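Local coordinates for tyrosine specific protein phosphatase (Trypanosoma cruzi, PDB 4AZ1) that probably acts as a protein tyrosine phosphatase, removing phosphate from phosphotyrosine residues of proteins, at residues 40-45 with 53-58; 61-66 with 109-114. All coordinates share one frame; numbering follows the deposited sequence.

Contact 1: 40-45 with 53-58; sequences ATSLKN and DILANE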
loop_
_atom_site.group_PDB
_atom_site.type_symbol
_atom_site.label_atom_id
_atom_site.label_comp_id
_atom_site.label_asym_id
_atom_site.label_seq_id
_atom_site.Cartn_x
_atom_site.Cartn_y
_atom_site.Cartn_z
ATOM N N ALA A 40 -15.769 -2.660 16.229
ATOM C CA ALA A 40 -14.778 -1.789 16.863
ATOM C C ALA A 40 -13.529 -1.533 16.032
ATOM O O ALA A 40 -13.219 -0.386 15.696
ATOM C CB ALA A 40 -14.387 -2.340 18.245
ATOM N N THR A 41 -12.803 -2.597 15.713
ATOM C CA THR A 41 -11.533 -2.457 15.005
ATOM C C THR A 41 -11.723 -1.904 13.604
ATOM O O THR A 41 -10.955 -1.050 13.142
ATOM C CB THR A 41 -10.790 -3.794 14.935
ATOM O OG1 THR A 41 -10.545 -4.260 16.270
ATOM C CG2 THR A 41 -9.458 -3.627 14.202
ATOM N N SER A 42 -12.757 -2.388 12.930
ATOM C CA SER A 42 -13.037 -1.964 11.576
ATOM C C SER A 42 -13.386 -0.475 11.559
ATOM O O SER A 42 -13.004 0.255 10.632
ATOM C CB SER A 42 -14.186 -2.801 11.021
ATOM O OG SER A 42 -14.350 -2.561 9.654
ATOM N N LEU A 43 -14.092 -0.027 12.598
ATOM C CA LEU A 43 -14.533 1.366 12.689
ATOM C C LEU A 43 -13.413 2.382 12.945
ATOM O O LEU A 43 -13.474 3.510 12.453
ATOM C CB LEU A 43 -15.621 1.519 13.753
ATOM C CG LEU A 43 -17.046 1.556 13.203
ATOM C CD1 LEU A 43 -18.088 1.441 14.315
ATOM C CD2 LEU A 43 -17.266 2.821 12.382
ATOM N N LYS A 44 -12.403 2.007 13.723
ATOM C CA LYS A 44 -11.289 2.921 13.928
ATOM C C LYS A 44 -10.298 2.901 12.762
ATOM O O LYS A 44 -9.362 3.699 12.724
ATOM C CB LYS A 44 -10.599 2.692 15.283
ATOM C CG LYS A 44 -9.839 1.389 15.422
ATOM C CD LYS A 44 -8.866 1.469 16.589
ATOM C CE LYS A 44 -7.939 0.264 16.628
ATOM N NZ LYS A 44 -6.929 0.384 17.717
ATOM N N ASN A 45 -10.511 2.007 11.800
ATOM C CA ASN A 45 -9.645 1.966 10.619
ATOM C C ASN A 45 -10.335 2.418 9.342
ATOM O O ASN A 45 -10.126 1.825 8.281
ATOM C CB ASN A 45 -9.061 0.565 10.411
ATOM C CG ASN A 45 -7.799 0.340 11.205
ATOM O OD1 ASN A 45 -6.730 0.856 10.856
ATOM N ND2 ASN A 45 -7.906 -0.437 12.275
ATOM N N ASP A 53 -19.531 2.363 5.207
ATOM C CA ASP A 53 -20.515 1.555 5.935
ATOM C C ASP A 53 -20.458 0.047 5.644
ATOM O O ASP A 53 -21.411 -0.694 5.940
ATOM C CB ASP A 53 -21.929 2.079 5.673
ATOM C CG ASP A 53 -22.243 2.189 4.197
ATOM O OD1 ASP A 53 -21.419 1.723 3.374
ATOM O OD2 ASP A 53 -23.315 2.738 3.866
ATOM N N ILE A 54 -19.363 -0.414 5.047
ATOM C CA ILE A 54 -19.175 -1.852 4.913
ATOM C C ILE A 54 -18.043 -2.218 5.845
ATOM O O ILE A 54 -16.864 -2.032 5.512
ATOM C CB ILE A 54 -18.837 -2.291 3.478
ATOM C CG1 ILE A 54 -19.835 -1.695 2.478
ATOM C CG2 ILE A 54 -18.812 -3.817 3.403
ATOM C CD1 ILE A 54 -21.102 -2.505 2.281
ATOM N N LEU A 55 -18.407 -2.744 7.010
ATOM C CA LEU A 55 -17.452 -2.976 8.086
ATOM C C LEU A 55 -17.342 -4.462 8.402
ATOM O O LEU A 55 -18.296 -5.216 8.202
ATOM C CB LEU A 55 -17.891 -2.218 9.339
ATOM C CG LEU A 55 -18.122 -0.714 9.194
ATOM C CD1 LEU A 55 -18.607 -0.122 10.511
ATOM C CD2 LEU A 55 -16.857 -0.005 8.723
ATOM N N ALA A 56 -16.176 -4.879 8.893
ATOM C CA ALA A 56 -15.935 -6.282 9.258
ATOM C C ALA A 56 -16.304 -6.551 10.718
ATOM O O ALA A 56 -15.851 -5.820 11.599
ATOM C CB ALA A 56 -14.464 -6.619 9.023
ATOM N N ASN A 57 -17.097 -7.596 10.978
ATOM C CA ASN A 57 -17.438 -7.976 12.360
ATOM C C ASN A 57 -16.205 -8.225 13.214
ATOM O O ASN A 57 -15.270 -8.891 12.771
ATOM C CB ASN A 57 -18.296 -9.249 12.414
ATOM C CG ASN A 57 -19.536 -9.162 11.553
ATOM O OD1 ASN A 57 -19.501 -8.654 10.430
ATOM N ND2 ASN A 57 -20.642 -9.670 12.073
ATOM N N GLU A 58 -16.221 -7.714 14.443
ATOM C CA GLU A 58 -15.100 -7.867 15.358
ATOM C C GLU A 58 -14.840 -9.333 15.698
ATOM O O GLU A 58 -13.696 -9.789 15.697
ATOM C CB GLU A 58 -15.385 -7.092 16.649
ATOM C CG GLU A 58 -14.202 -6.983 17.591
ATOM C CD GLU A 58 -13.067 -6.165 16.999
ATOM O OE1 GLU A 58 -13.352 -5.203 16.249
ATOM O OE2 GLU A 58 -11.890 -6.479 17.289
HETATM O O HOH W 1 -14.170 -4.912 13.576
#
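Two torsions bring Glu-58 to Thr-41: CG lies anti to the backbone N (chi1 -170°), and a bend at chi2 (65°) turns CD back toward the short helix 40-44. This helix, which precedes the long loop leading to strand 79-82, the first strand of the phosphatase sheet, is thereby clasped to the irregular chain 53-58 that follows it, a good example of a carboxylate serving the first turn of a helix. Thr-41 holds OG1 beside its own backbone N, and the two groups grip the carboxylate together, the side chains crossing at about a right angle. Thr-41 N gives a nearly straight bond (167°) to Glu-58 OE1 at 2.7 Å, from the syn side but tilted out of the carboxylate plane. Thr-41 OG1 donates to the syn lone pair of Glu-58 OE2 at 2.8 Å. OE2 thus takes the hydroxyl, while OE1 takes Thr-41 N and a water, which together would limit rotation of the group.

One residue on, Ser-42 OG accepts a hydrogen bond from Ala-56 N at 3.0 Å and is also hydrogen-bonded to Tyr-76 OH, so this buried hydroxyl is satisfied twice. Beyond it, Leu-55 packs on the exposed Leu-43, CD1 of the former reaching CG of the latter at 3.5 Å. Between the polar pairs the water accepts from Ser-42 N and donates to Ala-56 O at 2.7 Å and to Glu-58 OE1 at 2.8 Å.

Contact 2: 61-66 with 109-114; sequences LYPQVT and YEKKIS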
loop_
_atom_site.group_PDB
_atom_site.type_symbol
_atom_site.label_atom_id
_atom_site.label_comp_id
_atom_site.label_asym_id
_atom_site.label_seq_id
_atom_site.Cartn_x
_atom_site.Cartn_y
_atom_site.Cartn_z
ATOM N N LEU A 61 -13.100 -11.059 12.854
ATOM C CA LEU A 61 -12.154 -10.218 12.123
ATOM C C LEU A 61 -10.861 -10.987 11.824
ATOM O O LEU A 61 -10.275 -11.592 12.718
ATOM C CB LEU A 61 -11.843 -8.958 12.934
ATOM C CG LEU A 61 -10.850 -7.977 12.300
ATOM C CD1 LEU A 61 -11.470 -7.325 11.074
ATOM C CD2 LEU A 61 -10.440 -6.935 13.291
ATOM N N TYR A 62 -10.433 -10.989 10.567
ATOM C CA TYR A 62 -9.225 -11.714 10.181
ATOM C C TYR A 62 -8.114 -10.720 9.851
ATOM O O TYR A 62 -8.367 -9.706 9.197
ATOM C CB TYR A 62 -9.498 -12.647 8.986
ATOM C CG TYR A 62 -8.358 -13.619 8.696
ATOM C CD1 TYR A 62 -8.254 -14.824 9.387
ATOM C CD2 TYR A 62 -7.391 -13.329 7.733
ATOM C CE1 TYR A 62 -7.219 -15.716 9.131
ATOM C CE2 TYR A 62 -6.356 -14.213 7.471
ATOM C CZ TYR A 62 -6.274 -15.405 8.173
ATOM O OH TYR A 62 -5.244 -16.285 7.920
ATOM N N PRO A 63 -6.879 -11.016 10.281
ATOM C CA PRO A 63 -6.438 -12.247 10.952
ATOM C C PRO A 63 -6.494 -12.233 12.480
ATOM O O PRO A 63 -5.929 -13.144 13.089
ATOM C CB PRO A 63 -4.971 -12.337 10.531
ATOM C CG PRO A 63 -4.544 -10.909 10.513
ATOM C CD PRO A 63 -5.736 -10.146 9.948
ATOM N N GLN A 64 -7.146 -11.243 13.084
ATOM C CA GLN A 64 -7.071 -11.046 14.538
ATOM C C GLN A 64 -7.606 -12.205 15.383
ATOM O O GLN A 64 -7.234 -12.344 16.547
ATOM C CB GLN A 64 -7.761 -9.737 14.944
ATOM C CG GLN A 64 -7.003 -8.460 14.553
ATOM C CD GLN A 64 -7.071 -8.136 13.057
ATOM O OE1 GLN A 64 -7.607 -8.909 12.253
ATOM N NE2 GLN A 64 -6.529 -6.978 12.684
ATOM N N VAL A 65 -8.466 -13.035 14.801
ATOM C CA VAL A 65 -9.073 -14.138 15.545
ATOM C C VAL A 65 -8.224 -15.413 15.540
ATOM O O VAL A 65 -8.543 -16.384 16.234
ATOM C CB VAL A 65 -10.491 -14.439 15.036
ATOM C CG1 VAL A 65 -11.387 -13.249 15.301
ATOM C CG2 VAL A 65 -10.467 -14.774 13.546
ATOM N N THR A 66 -7.148 -15.401 14.755
ATOM C CA THR A 66 -6.170 -16.488 14.751
ATOM C C THR A 66 -5.048 -16.232 15.761
ATOM O O THR A 66 -4.281 -17.141 16.096
ATOM C CB THR A 66 -5.562 -16.724 13.340
ATOM O OG1 THR A 66 -5.268 -15.467 12.717
ATOM C CG2 THR A 66 -6.530 -17.504 12.460
ATOM N N TYR A 109 1.427 -12.884 3.388
ATOM C CA TYR A 109 2.758 -13.386 3.653
ATOM C C TYR A 109 2.861 -14.069 5.010
ATOM O O TYR A 109 3.365 -15.185 5.106
ATOM C CB TYR A 109 3.790 -12.258 3.559
ATOM C CG TYR A 109 5.194 -12.763 3.746
ATOM C CD1 TYR A 109 5.881 -13.365 2.692
ATOM C CD2 TYR A 109 5.831 -12.669 4.978
ATOM C CE1 TYR A 109 7.167 -13.850 2.863
ATOM C CE2 TYR A 109 7.124 -13.151 5.156
ATOM C CZ TYR A 109 7.782 -13.736 4.094
ATOM O OH TYR A 109 9.060 -14.216 4.264
ATOM N N GLU A 110 2.425 -13.382 6.060
ATOM C CA GLU A 110 2.522 -13.926 7.414
ATOM C C GLU A 110 1.630 -15.162 7.603
ATOM O O GLU A 110 2.012 -16.110 8.295
ATOM C CB GLU A 110 2.164 -12.855 8.454
ATOM C CG GLU A 110 2.463 -13.266 9.900
ATOM C CD GLU A 110 1.287 -13.030 10.834
ATOM O OE1 GLU A 110 0.480 -12.117 10.558
ATOM O OE2 GLU A 110 1.166 -13.766 11.839
ATOM N N LYS A 111 0.450 -15.148 6.982
ATOM C CA LYS A 111 -0.489 -16.259 7.112
ATOM C C LYS A 111 -0.230 -17.379 6.109
ATOM O O LYS A 111 -0.882 -18.423 6.176
ATOM C CB LYS A 111 -1.941 -15.767 6.996
ATOM C CG LYS A 111 -2.384 -14.944 8.186
ATOM C CD LYS A 111 -2.241 -15.757 9.461
ATOM C CE LYS A 111 -2.531 -14.922 10.696
ATOM N NZ LYS A 111 -2.627 -15.773 11.939
ATOM N N LYS A 112 0.720 -17.160 5.197
ATOM C CA LYS A 112 1.089 -18.172 4.202
ATOM C C LYS A 112 -0.121 -18.556 3.344
ATOM O O LYS A 112 -0.355 -19.734 3.054
ATOM C CB LYS A 112 1.693 -19.428 4.868
ATOM C CG LYS A 112 2.860 -19.154 5.827
ATOM C CD LYS A 112 3.963 -18.348 5.155
ATOM C CE LYS A 112 4.966 -17.799 6.180
ATOM N NZ LYS A 112 5.833 -16.729 5.599
ATOM N N ILE A 113 -0.891 -17.556 2.943
ATOM C CA ILE A 113 -2.068 -17.802 2.125
ATOM C C ILE A 113 -1.639 -18.384 0.775
ATOM O O ILE A 113 -0.695 -17.890 0.147
ATOM C CB ILE A 113 -2.888 -16.516 1.954
ATOM C CG1 ILE A 113 -3.414 -16.054 3.319
ATOM C CG2 ILE A 113 -4.025 -16.722 0.961
ATOM C CD1 ILE A 113 -4.243 -17.115 4.058
ATOM N N SER A 114 -2.308 -19.451 0.343
ATOM C CA SER A 114 -1.911 -20.133 -0.887
ATOM C C SER A 114 -2.757 -19.722 -2.106
ATOM O O SER A 114 -2.294 -19.814 -3.249
ATOM C CB SER A 114 -1.886 -21.656 -0.668
ATOM O OG SER A 114 -2.074 -22.371 -1.875
#
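The ring of Tyr-62 has Pro-63 CB over the centre of one face, 3.7 Å above the plane, while Lys-111 crosses its phenol end obliquely. A cis peptide bond joins Tyr-62 to Pro-63, and the opposing segment leaves helix 101-110 through a Schellman motif, with Lys-112 at positive phi. The contact joins a tight turn of loop, closed by the bond from Thr-66 N to Pro-63 O, to the C-terminal end of a helix in the phosphatase fold. Met-107 of that helix also touches Tyr-62.

Lys-111 does most of the touching: its methylenes pass Tyr-62 OH first, then Pro-63 CB, before NZ reaches Thr-66. Its CG lies 3.2 Å from Tyr-62 OH, and CB and CD pass close to the same oxygen. A bend at chi2 (-58°) directs CD onward, and the remaining chain is extended, with CE reaching Pro-63 CB at 3.6 Å. Pro-63 CB is thus in touch with both the aromatic ring and the lysine chain. Ile-113 adds a looser contact, its CD1 4.1 Å from Tyr-62 OH.

At the far end Lys-111 and Thr-66 meet tip to tip. The hydroxyl of Thr-66 is placed by its first torsion (42°) between the backbone N and the carbonyl carbon, and it donates in turn to Pro-63 O, though the very short modelled separation there is doubtful. Lys-111 NZ donates to Thr-66 OG1 at 2.8 Å.

Contacts 1 and 2 follow each other in series along the chain: 40-45 with 53-58 is complete before 61-66 with 109-114 begins. Their centres are about 17 Å apart, yet both use the same long loop between helix 40-44 and strand 79-82. Residues 53-58, early in the loop, pack back against helix 40-44, and its later part packs at the end of helix 101-110, just ahead of the central sheet strand 115-118. Leu-61 bridges the two, its CD2 3.6 Å from Thr-41 CB and its CD1 packed on Ala-56 CB. The modelled parts of the loop, which is interrupted by the unmodelled 68-71, are in this way tied at two successive points to helices.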